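Local coordinates for protein suppressor of fused homolog (Drosophila melanogaster, PDB 6LPH) that probably binds and sequesters transcription factors as a member of the SUFU family, this chain being its N-terminal part, at residues D53-Y58 with W72-F77. Sequence-based numbering, arbitrary orientation.
Sequences DYISMY and WHYISF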
loop_
_atom_site.group_PDB
_atom_site.type_symbol
_atom_site.label_atom_id
_atom_site.label_comp_id
_atom_site.label_asym_id
_atom_site.label_seq_id
_atom_site.Cartn_x
_atom_site.Cartn_y
_atom_site.Cartn_z
ATOM N N ASP A 53 -8.914 2.982 9.301
ATOM C CA ASP A 53 -10.369 3.016 9.205
ATOM C C ASP A 53 -10.860 2.519 7.845
ATOM O O ASP A 53 -11.928 1.886 7.773
ATOM C CB ASP A 53 -10.896 4.441 9.427
ATOM C CG ASP A 53 -10.694 4.952 10.869
ATOM O OD1 ASP A 53 -10.193 4.248 11.798
ATOM O OD2 ASP A 53 -11.052 6.118 11.071
ATOM N N TYR A 54 -10.109 2.827 6.779
ATOM C CA TYR A 54 -10.510 2.500 5.393
ATOM C C TYR A 54 -9.251 2.241 4.556
ATOM O O TYR A 54 -8.199 2.813 4.839
ATOM C CB TYR A 54 -11.274 3.669 4.689
ATOM C CG TYR A 54 -12.347 4.337 5.522
ATOM C CD1 TYR A 54 -12.098 5.566 6.163
ATOM C CD2 TYR A 54 -13.586 3.729 5.703
ATOM C CE1 TYR A 54 -13.070 6.180 6.956
ATOM C CE2 TYR A 54 -14.562 4.311 6.495
ATOM C CZ TYR A 54 -14.295 5.537 7.111
ATOM O OH TYR A 54 -15.256 6.122 7.889
ATOM N N ILE A 55 -9.385 1.405 3.519
ATOM C CA ILE A 55 -8.384 1.251 2.468
ATOM C C ILE A 55 -9.130 1.330 1.144
ATOM O O ILE A 55 -9.988 0.494 0.849
ATOM C CB ILE A 55 -7.586 -0.061 2.614
ATOM C CG1 ILE A 55 -6.793 0.030 3.926
ATOM C CG2 ILE A 55 -6.635 -0.286 1.414
ATOM C CD1 ILE A 55 -6.645 -1.268 4.633
ATOM N N SER A 56 -8.846 2.364 0.367
ATOM C CA SER A 56 -9.428 2.459 -0.969
ATOM C C SER A 56 -8.666 1.575 -1.945
ATOM O O SER A 56 -7.456 1.419 -1.836
ATOM C CB SER A 56 -9.365 3.892 -1.494
ATOM O OG SER A 56 -10.340 4.686 -0.851
ATOM N N MET A 57 -9.370 1.060 -2.944
ATOM C CA MET A 57 -8.731 0.205 -3.967
ATOM C C MET A 57 -9.094 0.749 -5.333
ATOM O O MET A 57 -10.285 0.935 -5.620
ATOM C CB MET A 57 -9.239 -1.234 -3.814
ATOM C CG MET A 57 -9.107 -1.757 -2.378
ATOM S SD MET A 57 -9.426 -3.551 -2.301
ATOM C CE MET A 57 -11.211 -3.534 -2.402
ATOM N N TYR A 58 -8.090 1.043 -6.165
ATOM C CA TYR A 58 -8.354 1.559 -7.500
ATOM C C TYR A 58 -7.730 0.650 -8.549
ATOM O O TYR A 58 -6.740 -0.015 -8.281
ATOM C CB TYR A 58 -7.736 2.963 -7.661
ATOM C CG TYR A 58 -8.439 4.059 -6.906
ATOM C CD1 TYR A 58 -8.028 4.428 -5.603
ATOM C CD2 TYR A 58 -9.517 4.737 -7.481
ATOM C CE1 TYR A 58 -8.680 5.437 -4.903
ATOM C CE2 TYR A 58 -10.154 5.779 -6.803
ATOM C CZ TYR A 58 -9.739 6.125 -5.527
ATOM O OH TYR A 58 -10.402 7.134 -4.860
ATOM N N TRP A 72 -3.415 -2.869 -9.412
ATOM C CA TRP A 72 -4.321 -2.441 -8.370
ATOM C C TRP A 72 -3.604 -1.475 -7.455
ATOM O O TRP A 72 -2.466 -1.742 -7.065
ATOM C CB TRP A 72 -4.712 -3.661 -7.573
ATOM C CG TRP A 72 -5.348 -4.769 -8.384
ATOM C CD1 TRP A 72 -4.859 -6.059 -8.610
ATOM C CD2 TRP A 72 -6.628 -4.725 -9.063
ATOM N NE1 TRP A 72 -5.755 -6.807 -9.367
ATOM C CE2 TRP A 72 -6.827 -6.061 -9.676
ATOM C CE3 TRP A 72 -7.601 -3.764 -9.230
ATOM C CZ2 TRP A 72 -7.950 -6.361 -10.415
ATOM C CZ3 TRP A 72 -8.737 -4.094 -9.995
ATOM C CH2 TRP A 72 -8.903 -5.353 -10.551
ATOM N N HIS A 73 -4.237 -0.352 -7.096
ATOM C CA HIS A 73 -3.580 0.703 -6.264
ATOM C C HIS A 73 -4.361 0.831 -4.955
ATOM O O HIS A 73 -5.590 1.088 -4.972
ATOM C CB HIS A 73 -3.582 1.998 -7.040
ATOM C CG HIS A 73 -2.823 3.145 -6.400
ATOM N ND1 HIS A 73 -3.027 4.430 -6.786
ATOM C CD2 HIS A 73 -1.841 3.188 -5.409
ATOM C CE1 HIS A 73 -2.218 5.263 -6.091
ATOM N NE2 HIS A 73 -1.472 4.517 -5.259
ATOM N N TYR A 74 -3.682 0.577 -3.837
ATOM C CA TYR A 74 -4.308 0.604 -2.516
ATOM C C TYR A 74 -3.870 1.847 -1.753
ATOM O O TYR A 74 -2.690 2.179 -1.789
ATOM C CB TYR A 74 -3.842 -0.608 -1.719
ATOM C CG TYR A 74 -4.268 -1.895 -2.413
ATOM C CD1 TYR A 74 -3.517 -2.427 -3.459
ATOM C CD2 TYR A 74 -5.453 -2.524 -2.057
ATOM C CE1 TYR A 74 -3.917 -3.646 -4.096
ATOM C CE2 TYR A 74 -5.854 -3.751 -2.677
ATOM C CZ TYR A 74 -5.076 -4.269 -3.718
ATOM O OH TYR A 74 -5.457 -5.424 -4.375
ATOM N N ILE A 75 -4.809 2.517 -1.071
ATOM C CA ILE A 75 -4.465 3.748 -0.259
ATOM C C ILE A 75 -5.121 3.665 1.118
ATOM O O ILE A 75 -6.333 3.446 1.204
ATOM C CB ILE A 75 -4.833 5.071 -0.962
ATOM C CG1 ILE A 75 -4.219 5.138 -2.360
ATOM C CG2 ILE A 75 -4.341 6.291 -0.122
ATOM C CD1 ILE A 75 -5.180 4.749 -3.453
ATOM N N SER A 76 -4.323 3.804 2.194
ATOM C CA SER A 76 -4.842 3.677 3.570
ATOM C C SER A 76 -5.347 4.999 4.110
ATOM O O SER A 76 -4.914 6.084 3.662
ATOM C CB SER A 76 -3.736 3.179 4.533
ATOM O OG SER A 76 -2.806 4.240 4.864
ATOM N N PHE A 77 -6.241 4.910 5.098
ATOM C CA PHE A 77 -6.718 6.093 5.831
ATOM C C PHE A 77 -6.691 5.728 7.294
ATOM O O PHE A 77 -7.438 4.816 7.723
ATOM C CB PHE A 77 -8.170 6.421 5.483
ATOM C CG PHE A 77 -8.409 6.745 4.032
ATOM C CD1 PHE A 77 -8.513 5.724 3.078
ATOM C CD2 PHE A 77 -8.617 8.065 3.627
ATOM C CE1 PHE A 77 -8.766 6.015 1.741
ATOM C CE2 PHE A 77 -8.888 8.350 2.290
ATOM C CZ PHE A 77 -8.958 7.325 1.343
#
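The Phe77 ring lies along strand 54-58 and turns its edge to it, with CE1 3.3 Å from Ser56 OG and CD1 beside Tyr54 O. This is one end of an antiparallel beta hairpin, strands 54-60 and 71-77, buried within the mixed sheet of the SUFU N-terminal region. Strand 36-40 flanks the first, strand 97-109 the second. At Phe77 the pairing opens into a classic beta bulge: Asp53 N and Tyr54 N both point to Phe77 O in weak bonds, while Phe77 N donates to Tyr54 O at 2.9 Å. Regular pairing follows, Ser56 with Ile75 and Tyr58 with His73, each by two backbone bonds. The side chains of Tyr54, Ser56, Tyr58, His73, Ile75 and Phe77 share one face, where helix 16-28 packs on Phe77 and Tyr58. CG of Phe77 sits anti to the carbonyl carbon (chi1 -61°), which brings the ring alongside Ser56, whose OG is hydrogen-bonded to Gln37. An alanine in place of Phe77 would probably open a gap between this helix and the strand, leaving Tyr54 CB and the Ser56 side chain without their aromatic neighbour. Farther along, Ile75 CD1 sits in the corner made by two rings, 3.9 Å above the centre of the His73 imidazole and 3.6 Å from Tyr58 CD1 at the phenol edge. Both imidazole nitrogens are engaged, ND1 with Tyr29 and NE2 with Asp178. The hairpin also helps hold the bound peptide: Tyr54 meets a peptide aromatic edge-to-face, Met57 an apolar side chain. On the other face, Ile55 packs against helix 131-146, and Met57 and Tyr74 make a Met-aromatic contact. Met57 CG and SD lie against the ring's CD2-CE2 side; near-extended chi2 (-169°) carries SD to 3.6 Å from Tyr74 CE2, and the bend at chi3 turns CE away.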